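Long-range contacts in oligogalacturonate lyase (Yersinia enterocolitica subsp. enterocolitica, PDB 3PE7), which probably cleaves short oligogalacturonides, breakdown products of pectin, by beta-elimination in the cytoplasm, using a metal-containing active site in a seven-bladed beta-propeller: residues H211-W219 and K230-C240; F43-F52 and Y63-A72. All blocks are in the same frame, centred on the assembly; numbering follows the deposited sequence.

Contact 1: H211-W219 and K230-C240; sequences HDLVDARMW and KVKTHAEGESC
Trp219 and Lys230 form a single antiparallel non-hydrogen-bonded pair, their CA atoms 4.2 Å apart, and beside it Val231 N donates to Met218 O; beyond this the two chains separate and are joined by side chains and water. The indole of Trp219 is the platform for Lys230, whose CB stands over the six-membered ring, 3.9 Å from its centroid and 5° off the normal. A bend at chi3 (60°) brings the lysine CE back to Trp219 CH2 and against Ala216 CB. At the ring edge, Trp219 NE1 donates to Ala216 O.

His234 bridges the middle. Its NE2 accepts from Arg217 N at 3.1 Å, an almost straight bond whose donor nevertheless lies 36° out of the imidazole plane, while ND1 donates to Glu238 O. With both nitrogens engaged, the rotation of the ring is fixed, and Cys240 SG packs over one face, toward the rim. At the far end His211 ND1 and Ser239 OG share a nearly straight hydrogen bond of 2.7 Å, the hydroxyl oxygen lying at the edge of the imidazole in its plane. A water between His211 O and Cys240 N closes the same end. Arg217 itself reaches away to salt bridges with Glu208 and Glu243.

Strands 218-222 and 238-245 belong to successive four-stranded antiparallel sheets, and residues 231-237 lead from strand 229-230, at the outer edge of one sheet, to strand 238-245, which opens the next: the blade-to-blade passage of a beta-propeller.

Contact 2: F43-F52 and Y63-A72; sequences FTRDGSKLLF and YLLDLNTQVA
The striking feature is the way the ring of Phe52 lies against Tyr63: the two aromatic planes are inclined by only 27°, yet they are slid so far apart, with centroids 5.6 Å from each other, that they barely overlap. What covers the phenylalanine face is the methylene of Tyr63, its CB 3.4 Å from Phe52 CE2. The phenylalanine CG sits between its own backbone N and carbonyl carbon (chi1 75°), which swings the ring across to the partner strand, where CE2 also touches Leu65 CB, and the rim reaches Ala72 CB on the next strand, 71-74.

The backbones form a regular antiparallel ladder: Phe52 and Tyr63 exchange two backbone bonds, as do Leu50 and Leu65, and Leu67 N to Ser48 O (2.9 Å) extends it past the last pair. Leu67 CD1 then packs at the edge of the Phe43 ring, one face of which is covered by Leu50 CD1.

On the face bearing Lys49, Leu64 and Asp66, the lysine chain passes Leu64 CD2 and turns at chi4 (60°) so that NZ forms a long salt bridge, 3.7 Å, with Asp66 OD2. A water links that ammonium to Asp66 OD1 and Asn68 OD1. Asp66 OD1 also accepts from the backbone N-H groups of Asn68 and Thr69, an Asx turn through Asn68, widened to an Asx motif by Thr69, at the bend after the strand.

Strands 49-54 and 61-66 form a hairpin inside a five-stranded sheet, flanked by 33-34 and 71-74. Leu50 and Phe52 rest on Leu377 of strand 376-381, and Leu50 and Phe43 on Leu366 of strand 364-369, both in the adjoining sheet.

In the fold
Contacts 2 and 1 illustrate two ways in which a beta-propeller is joined, within a sheet and between sheets. Contact 2 comes first along the chain and holds neighbouring strands together within one sheet; contact 1 opens only after it has closed and carries the chain from one sheet to the next. They share no strand and lie on opposite sides of the chain's centre, about 39 Å apart between centres and about 22 Å between nearest atoms. Contact 2 adjoins a calcium site, the side chain of Tyr63 being about 4 Å from those of Met1 and Asp57, which bind the ion. Contact 1 stands farther from the metals, the side chain of Arg217 about 11 Å from the bound manganese.

Contact 1: H211-W219 and K230-C240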
loop_
_atom_site.group_PDB
_atom_site.type_symbol
_atom_site.label_atom_id
_atom_site.label_comp_id
_atom_site.label_asym_id
_atom_site.label_seq_id
_atom_site.Cartn_x
_atom_site.Cartn_y
_atom_site.Cartn_z
ATOM N N HIS A 211 2.520 4.597 18.073
ATOM C CA HIS A 211 3.393 3.420 18.064
ATOM C C HIS A 211 3.842 2.984 19.449
ATOM O O HIS A 211 4.004 1.780 19.713
ATOM C CB HIS A 211 4.628 3.674 17.176
ATOM C CG HIS A 211 5.509 4.781 17.669
ATOM N ND1 HIS A 211 6.628 4.556 18.441
ATOM C CD2 HIS A 211 5.430 6.125 17.503
ATOM C CE1 HIS A 211 7.201 5.712 18.732
ATOM N NE2 HIS A 211 6.496 6.680 18.171
ATOM N N ASP A 212 4.054 3.961 20.327
ATOM C CA ASP A 212 4.596 3.703 21.650
ATOM C C ASP A 212 3.512 3.518 22.715
ATOM O O ASP A 212 3.816 3.267 23.884
ATOM C CB ASP A 212 5.600 4.803 22.052
ATOM C CG ASP A 212 5.004 6.213 22.004
ATOM O OD1 ASP A 212 4.109 6.485 21.172
ATOM O OD2 ASP A 212 5.459 7.071 22.802
ATOM N N LEU A 213 2.251 3.620 22.306
ATOM C CA LEU A 213 1.141 3.496 23.249
ATOM C C LEU A 213 0.319 2.228 23.083
ATOM O O LEU A 213 -0.204 1.703 24.066
ATOM C CB LEU A 213 0.225 4.723 23.188
ATOM C CG LEU A 213 0.860 6.057 23.607
ATOM C CD1 LEU A 213 -0.191 7.153 23.539
ATOM C CD2 LEU A 213 1.494 5.997 25.001
ATOM N N VAL A 214 0.211 1.730 21.853
ATOM C CA VAL A 214 -0.615 0.552 21.603
ATOM C C VAL A 214 -0.097 -0.649 22.402
ATOM O O VAL A 214 1.117 -0.843 22.521
ATOM C CB VAL A 214 -0.760 0.224 20.085
ATOM C CG1 VAL A 214 -1.506 1.345 19.374
ATOM C CG2 VAL A 214 0.603 -0.021 19.410
ATOM N N ASP A 215 -1.026 -1.419 22.966
ATOM C CA ASP A 215 -0.715 -2.676 23.656
ATOM C C ASP A 215 0.165 -3.597 22.788
ATOM O O ASP A 215 1.221 -4.072 23.222
ATOM C CB ASP A 215 -2.007 -3.387 24.139
ATOM C CG ASP A 215 -2.989 -3.763 22.989
ATOM O OD1 ASP A 215 -3.831 -4.666 23.221
ATOM O OD2 ASP A 215 -2.955 -3.189 21.874
ATOM N N ALA A 216 -0.269 -3.811 21.555
ATOM C CA ALA A 216 0.497 -4.561 20.569
ATOM C C ALA A 216 -0.012 -4.155 19.209
ATOM O O ALA A 216 -1.222 -4.027 18.992
ATOM C CB ALA A 216 0.341 -6.070 20.774
ATOM N N ARG A 217 0.923 -3.933 18.296
ATOM C CA ARG A 217 0.589 -3.494 16.968
ATOM C C ARG A 217 -0.118 -4.592 16.182
ATOM O O ARG A 217 -1.194 -4.380 15.664
ATOM C CB ARG A 217 1.862 -3.097 16.232
ATOM C CG ARG A 217 1.745 -1.852 15.445
ATOM C CD ARG A 217 1.093 -1.998 14.109
ATOM N NE ARG A 217 0.385 -0.766 13.878
ATOM C CZ ARG A 217 0.054 -0.242 12.703
ATOM N NH1 ARG A 217 0.348 -0.843 11.561
ATOM N NH2 ARG A 217 -0.597 0.906 12.694
ATOM N N MET A 218 0.498 -5.769 16.109
ATOM C CA MET A 218 0.160 -6.754 15.086
ATOM C C MET A 218 -0.604 -7.946 15.655
ATOM O O MET A 218 -0.201 -8.537 16.657
ATOM C CB MET A 218 1.432 -7.264 14.393
ATOM C CG MET A 218 2.236 -6.208 13.638
ATOM S SD MET A 218 3.909 -6.828 13.258
ATOM C CE MET A 218 3.601 -7.921 11.914
ATOM N N TRP A 219 -1.692 -8.287 14.974
ATOM C CA TRP A 219 -2.586 -9.370 15.380
ATOM C C TRP A 219 -2.927 -10.273 14.208
ATOM O O TRP A 219 -2.859 -9.868 13.042
ATOM C CB TRP A 219 -3.884 -8.782 15.960
ATOM C CG TRP A 219 -3.607 -8.004 17.210
ATOM C CD1 TRP A 219 -3.074 -6.747 17.285
ATOM C CD2 TRP A 219 -3.791 -8.444 18.564
ATOM N NE1 TRP A 219 -2.940 -6.371 18.593
ATOM C CE2 TRP A 219 -3.372 -7.390 19.401
ATOM C CE3 TRP A 219 -4.294 -9.624 19.151
ATOM C CZ2 TRP A 219 -3.419 -7.472 20.804
ATOM C CZ3 TRP A 219 -4.347 -9.703 20.561
ATOM C CH2 TRP A 219 -3.911 -8.629 21.358
ATOM N N LYS A 230 -1.908 -12.202 19.208
ATOM C CA LYS A 230 -0.883 -11.265 18.775
ATOM C C LYS A 230 0.260 -11.980 18.066
ATOM O O LYS A 230 0.615 -13.123 18.394
ATOM C CB LYS A 230 -0.379 -10.383 19.924
ATOM C CG LYS A 230 0.147 -11.069 21.137
ATOM C CD LYS A 230 0.583 -10.036 22.201
ATOM C CE LYS A 230 -0.546 -9.140 22.657
ATOM N NZ LYS A 230 -0.146 -8.385 23.891
ATOM N N VAL A 231 0.826 -11.295 17.080
ATOM C CA VAL A 231 1.988 -11.799 16.342
ATOM C C VAL A 231 3.199 -11.889 17.272
ATOM O O VAL A 231 3.976 -12.854 17.222
ATOM C CB VAL A 231 2.257 -10.895 15.106
ATOM C CG1 VAL A 231 3.634 -11.190 14.478
ATOM C CG2 VAL A 231 1.136 -11.056 14.087
ATOM N N LYS A 232 3.348 -10.899 18.145
ATOM C CA LYS A 232 4.396 -10.940 19.159
ATOM C C LYS A 232 3.997 -10.122 20.376
ATOM O O LYS A 232 3.117 -9.261 20.290
ATOM C CB LYS A 232 5.732 -10.438 18.598
ATOM C CG LYS A 232 5.882 -8.918 18.567
ATOM C CD LYS A 232 7.165 -8.493 17.890
ATOM C CE LYS A 232 8.395 -8.874 18.712
ATOM N NZ LYS A 232 9.658 -8.452 17.991
ATOM N N THR A 233 4.644 -10.415 21.499
ATOM C CA THR A 233 4.628 -9.523 22.642
ATOM C C THR A 233 5.781 -8.534 22.462
ATOM O O THR A 233 6.941 -8.937 22.309
ATOM C CB THR A 233 4.786 -10.294 23.953
ATOM O OG1 THR A 233 3.708 -11.229 24.067
ATOM C CG2 THR A 233 4.756 -9.340 25.145
ATOM N N HIS A 234 5.447 -7.245 22.457
ATOM C CA HIS A 234 6.452 -6.186 22.371
ATOM C C HIS A 234 7.383 -6.258 23.575
ATOM O O HIS A 234 6.929 -6.389 24.723
ATOM C CB HIS A 234 5.795 -4.802 22.375
ATOM C CG HIS A 234 5.057 -4.452 21.117
ATOM N ND1 HIS A 234 5.087 -3.187 20.566
ATOM C CD2 HIS A 234 4.252 -5.192 20.315
ATOM C CE1 HIS A 234 4.332 -3.163 19.480
ATOM N NE2 HIS A 234 3.814 -4.366 19.306
ATOM N N ALA A 235 8.680 -6.175 23.311
ATOM C CA ALA A 235 9.638 -5.992 24.387
ATOM C C ALA A 235 9.482 -4.593 24.937
ATOM O O ALA A 235 8.820 -3.727 24.328
ATOM C CB ALA A 235 11.058 -6.230 23.900
ATOM N N GLU A 236 10.084 -4.363 26.101
ATOM C CA GLU A 236 10.008 -3.059 26.734
ATOM C C GLU A 236 10.625 -2.009 25.826
ATOM O O GLU A 236 11.752 -2.179 25.349
ATOM C CB GLU A 236 10.725 -3.077 28.093
ATOM C CG GLU A 236 10.384 -1.888 28.967
ATOM C CD GLU A 236 8.911 -1.829 29.327
ATOM O OE1 GLU A 236 8.372 -0.702 29.458
ATOM O OE2 GLU A 236 8.288 -2.908 29.478
ATOM N N GLY A 237 9.880 -0.933 25.593
ATOM C CA GLY A 237 10.314 0.141 24.690
ATOM C C GLY A 237 10.235 -0.159 23.192
ATOM O O GLY A 237 10.688 0.652 22.386
ATOM N N GLU A 238 9.668 -1.312 22.826
ATOM C CA GLU A 238 9.636 -1.756 21.410
ATOM C C GLU A 238 8.405 -1.245 20.684
ATOM O O GLU A 238 7.272 -1.356 21.191
ATOM C CB GLU A 238 9.709 -3.280 21.293
ATOM C CG GLU A 238 9.707 -3.771 19.821
ATOM C CD GLU A 238 9.761 -5.283 19.648
ATOM O OE1 GLU A 238 10.050 -5.711 18.504
ATOM O OE2 GLU A 238 9.513 -6.034 20.618
ATOM N N SER A 239 8.650 -0.683 19.497
ATOM C CA SER A 239 7.608 -0.289 18.553
ATOM C C SER A 239 7.723 -1.224 17.355
ATOM O O SER A 239 8.833 -1.637 17.003
ATOM C CB SER A 239 7.818 1.155 18.078
ATOM O OG SER A 239 7.584 2.089 19.131
ATOM N N CYS A 240 6.582 -1.581 16.776
ATOM C CA CYS A 240 6.514 -2.432 15.592
ATOM C C CYS A 240 5.590 -1.766 14.570
ATOM O O CYS A 240 4.493 -1.314 14.912
ATOM C CB CYS A 240 5.976 -3.817 15.950
ATOM S SG CYS A 240 6.922 -4.683 17.214
HETATM O O HOH W 1 4.180 -0.256 17.934
HETATM O O HOH W 2 2.659 -6.420 23.516
HETATM O O HOH W 3 3.127 -6.009 17.127
HETATM O O HOH W 4 2.111 -8.188 17.964
#

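Contact 2: F43-F52 and Y63-A72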
loop_
_atom_site.group_PDB
_atom_site.type_symbol
_atom_site.label_atom_id
_atom_site.label_comp_id
_atom_site.label_asym_id
_atom_site.label_seq_id
_atom_site.Cartn_x
_atom_site.Cartn_y
_atom_site.Cartn_z
ATOM N N PHE A 43 0.562 -3.655 -11.445
ATOM C CA PHE A 43 1.060 -4.129 -12.724
ATOM C C PHE A 43 0.264 -5.341 -13.172
ATOM O O PHE A 43 -0.059 -6.180 -12.358
ATOM C CB PHE A 43 2.527 -4.550 -12.628
ATOM C CG PHE A 43 3.474 -3.412 -12.520
ATOM C CD1 PHE A 43 3.906 -2.736 -13.660
ATOM C CD2 PHE A 43 3.967 -3.038 -11.267
ATOM C CE1 PHE A 43 4.835 -1.675 -13.549
ATOM C CE2 PHE A 43 4.856 -1.971 -11.146
ATOM C CZ PHE A 43 5.299 -1.302 -12.285
ATOM N N THR A 44 -0.025 -5.441 -14.467
ATOM C CA THR A 44 -0.580 -6.693 -15.004
ATOM C C THR A 44 0.498 -7.787 -14.887
ATOM O O THR A 44 1.672 -7.487 -14.727
ATOM C CB THR A 44 -1.090 -6.553 -16.454
ATOM O OG1 THR A 44 -0.080 -5.996 -17.304
ATOM C CG2 THR A 44 -2.314 -5.655 -16.484
ATOM N N ARG A 45 0.087 -9.044 -14.959
ATOM C CA ARG A 45 1.019 -10.153 -14.705
ATOM C C ARG A 45 2.245 -10.152 -15.617
ATOM O O ARG A 45 3.344 -10.500 -15.171
ATOM C CB ARG A 45 0.286 -11.487 -14.799
ATOM C CG ARG A 45 -0.692 -11.706 -13.654
ATOM C CD ARG A 45 -1.573 -12.949 -13.916
ATOM N NE ARG A 45 -2.403 -12.797 -15.098
ATOM C CZ ARG A 45 -3.229 -13.743 -15.539
ATOM N NH1 ARG A 45 -3.329 -14.894 -14.881
ATOM N NH2 ARG A 45 -3.942 -13.539 -16.636
ATOM N N ASP A 46 2.070 -9.746 -16.870
ATOM C CA ASP A 46 3.185 -9.719 -17.814
ATOM C C ASP A 46 4.011 -8.424 -17.752
ATOM O O ASP A 46 4.924 -8.223 -18.549
ATOM C CB ASP A 46 2.718 -10.030 -19.247
ATOM C CG ASP A 46 2.041 -8.859 -19.931
ATOM O OD1 ASP A 46 1.695 -7.843 -19.267
ATOM O OD2 ASP A 46 1.845 -8.964 -21.169
ATOM N N GLY A 47 3.665 -7.546 -16.814
ATOM C CA GLY A 47 4.433 -6.319 -16.576
ATOM C C GLY A 47 4.232 -5.231 -17.620
ATOM O O GLY A 47 4.933 -4.222 -17.587
ATOM N N SER A 48 3.267 -5.406 -18.529
ATOM C CA SER A 48 3.141 -4.489 -19.666
ATOM C C SER A 48 2.216 -3.310 -19.429
ATOM O O SER A 48 2.261 -2.340 -20.171
ATOM C CB SER A 48 2.707 -5.230 -20.954
ATOM O OG SER A 48 1.377 -5.698 -20.861
ATOM N N LYS A 49 1.341 -3.433 -18.443
ATOM C CA LYS A 49 0.393 -2.350 -18.154
ATOM C C LYS A 49 0.426 -1.970 -16.681
ATOM O O LYS A 49 0.723 -2.812 -15.823
ATOM C CB LYS A 49 -1.009 -2.723 -18.632
ATOM C CG LYS A 49 -1.120 -2.760 -20.182
ATOM C CD LYS A 49 -2.398 -3.452 -20.627
ATOM C CE LYS A 49 -2.402 -3.640 -22.142
ATOM N NZ LYS A 49 -1.249 -4.484 -22.594
ATOM N N LEU A 50 0.133 -0.698 -16.389
ATOM C CA LEU A 50 0.267 -0.175 -15.022
ATOM C C LEU A 50 -0.912 0.719 -14.633
ATOM O O LEU A 50 -1.201 1.697 -15.306
ATOM C CB LEU A 50 1.584 0.602 -14.886
ATOM C CG LEU A 50 1.849 1.379 -13.586
ATOM C CD1 LEU A 50 1.924 0.426 -12.395
ATOM C CD2 LEU A 50 3.116 2.215 -13.702
ATOM N N LEU A 51 -1.577 0.353 -13.543
ATOM C CA LEU A 51 -2.638 1.140 -12.907
ATOM C C LEU A 51 -2.017 2.294 -12.111
ATOM O O LEU A 51 -1.072 2.078 -11.344
ATOM C CB LEU A 51 -3.375 0.247 -11.909
ATOM C CG LEU A 51 -4.547 0.897 -11.144
ATOM C CD1 LEU A 51 -5.718 1.172 -12.089
ATOM C CD2 LEU A 51 -4.982 0.004 -9.988
ATOM N N PHE A 52 -2.581 3.488 -12.268
ATOM C CA PHE A 52 -2.135 4.666 -11.501
ATOM C C PHE A 52 -3.251 5.709 -11.357
ATOM O O PHE A 52 -4.318 5.600 -11.960
ATOM C CB PHE A 52 -0.855 5.278 -12.095
ATOM C CG PHE A 52 -1.063 6.057 -13.356
ATOM C CD1 PHE A 52 -1.103 7.445 -13.309
ATOM C CD2 PHE A 52 -1.209 5.415 -14.607
ATOM C CE1 PHE A 52 -1.288 8.206 -14.473
ATOM C CE2 PHE A 52 -1.398 6.159 -15.792
ATOM C CZ PHE A 52 -1.444 7.562 -15.728
ATOM N N TYR A 63 -6.196 5.476 -14.101
ATOM C CA TYR A 63 -5.746 5.305 -15.473
ATOM C C TYR A 63 -5.014 3.987 -15.607
ATOM O O TYR A 63 -4.450 3.502 -14.633
ATOM C CB TYR A 63 -4.792 6.442 -15.871
ATOM C CG TYR A 63 -5.487 7.767 -15.958
ATOM C CD1 TYR A 63 -5.877 8.293 -17.190
ATOM C CD2 TYR A 63 -5.774 8.495 -14.804
ATOM C CE1 TYR A 63 -6.568 9.516 -17.263
ATOM C CE2 TYR A 63 -6.463 9.705 -14.866
ATOM C CZ TYR A 63 -6.841 10.212 -16.102
ATOM O OH TYR A 63 -7.520 11.410 -16.161
ATOM N N LEU A 64 -5.047 3.394 -16.806
ATOM C CA LEU A 64 -4.189 2.248 -17.092
ATOM C C LEU A 64 -3.188 2.663 -18.149
ATOM O O LEU A 64 -3.562 3.067 -19.265
ATOM C CB LEU A 64 -5.017 1.035 -17.573
ATOM C CG LEU A 64 -4.257 -0.289 -17.633
ATOM C CD1 LEU A 64 -4.003 -0.838 -16.227
ATOM C CD2 LEU A 64 -5.048 -1.315 -18.441
ATOM N N LEU A 65 -1.910 2.566 -17.808
ATOM C CA LEU A 65 -0.836 2.979 -18.701
ATOM C C LEU A 65 -0.263 1.753 -19.417
ATOM O O LEU A 65 0.172 0.790 -18.760
ATOM C CB LEU A 65 0.276 3.693 -17.906
ATOM C CG LEU A 65 1.582 4.080 -18.604
ATOM C CD1 LEU A 65 1.361 4.931 -19.851
ATOM C CD2 LEU A 65 2.517 4.795 -17.615
ATOM N N ASP A 66 -0.287 1.790 -20.750
ATOM C CA ASP A 66 0.379 0.762 -21.566
ATOM C C ASP A 66 1.850 1.176 -21.671
ATOM O O ASP A 66 2.172 2.192 -22.277
ATOM C CB ASP A 66 -0.264 0.639 -22.946
ATOM C CG ASP A 66 0.289 -0.527 -23.748
ATOM O OD1 ASP A 66 1.525 -0.684 -23.831
ATOM O OD2 ASP A 66 -0.522 -1.285 -24.323
ATOM N N LEU A 67 2.730 0.390 -21.064
ATOM C CA LEU A 67 4.142 0.775 -20.954
ATOM C C LEU A 67 4.916 0.620 -22.259
ATOM O O LEU A 67 6.006 1.163 -22.405
ATOM C CB LEU A 67 4.830 0.011 -19.811
ATOM C CG LEU A 67 4.272 0.269 -18.403
ATOM C CD1 LEU A 67 4.806 -0.795 -17.457
ATOM C CD2 LEU A 67 4.642 1.650 -17.905
ATOM N N ASN A 68 4.339 -0.113 -23.207
ATOM C CA ASN A 68 4.964 -0.283 -24.513
ATOM C C ASN A 68 4.541 0.834 -25.456
ATOM O O ASN A 68 5.340 1.385 -26.211
ATOM C CB ASN A 68 4.601 -1.655 -25.085
ATOM C CG ASN A 68 5.257 -2.795 -24.326
ATOM O OD1 ASN A 68 4.581 -3.706 -23.858
ATOM N ND2 ASN A 68 6.569 -2.732 -24.170
ATOM N N THR A 69 3.276 1.204 -25.362
ATOM C CA THR A 69 2.684 2.127 -26.297
ATOM C C THR A 69 2.750 3.564 -25.747
ATOM O O THR A 69 2.658 4.545 -26.498
ATOM C CB THR A 69 1.265 1.612 -26.577
ATOM O OG1 THR A 69 0.936 1.744 -27.959
ATOM C CG2 THR A 69 0.254 2.215 -25.699
ATOM N N GLN A 70 2.943 3.657 -24.432
ATOM C CA GLN A 70 2.967 4.917 -23.673
ATOM C C GLN A 70 1.618 5.633 -23.696
ATOM O O GLN A 70 1.547 6.822 -23.460
ATOM C CB GLN A 70 4.133 5.826 -24.102
ATOM C CG GLN A 70 5.461 5.090 -23.966
ATOM C CD GLN A 70 6.688 5.885 -24.340
ATOM O OE1 GLN A 70 7.777 5.311 -24.466
ATOM N NE2 GLN A 70 6.537 7.199 -24.525
ATOM N N VAL A 71 0.545 4.887 -23.952
ATOM C CA VAL A 71 -0.793 5.459 -23.896
ATOM C C VAL A 71 -1.478 5.111 -22.588
ATOM O O VAL A 71 -1.462 3.957 -22.164
ATOM C CB VAL A 71 -1.658 5.012 -25.120
ATOM C CG1 VAL A 71 -3.116 5.468 -24.960
ATOM C CG2 VAL A 71 -1.055 5.556 -26.413
ATOM N N ALA A 72 -2.050 6.133 -21.940
ATOM C CA ALA A 72 -2.846 5.953 -20.726
ATOM C C ALA A 72 -4.330 6.045 -21.068
ATOM O O ALA A 72 -4.770 6.986 -21.738
ATOM C CB ALA A 72 -2.488 7.015 -19.727
HETATM O O HOH W 5 1.483 -3.405 -23.782
#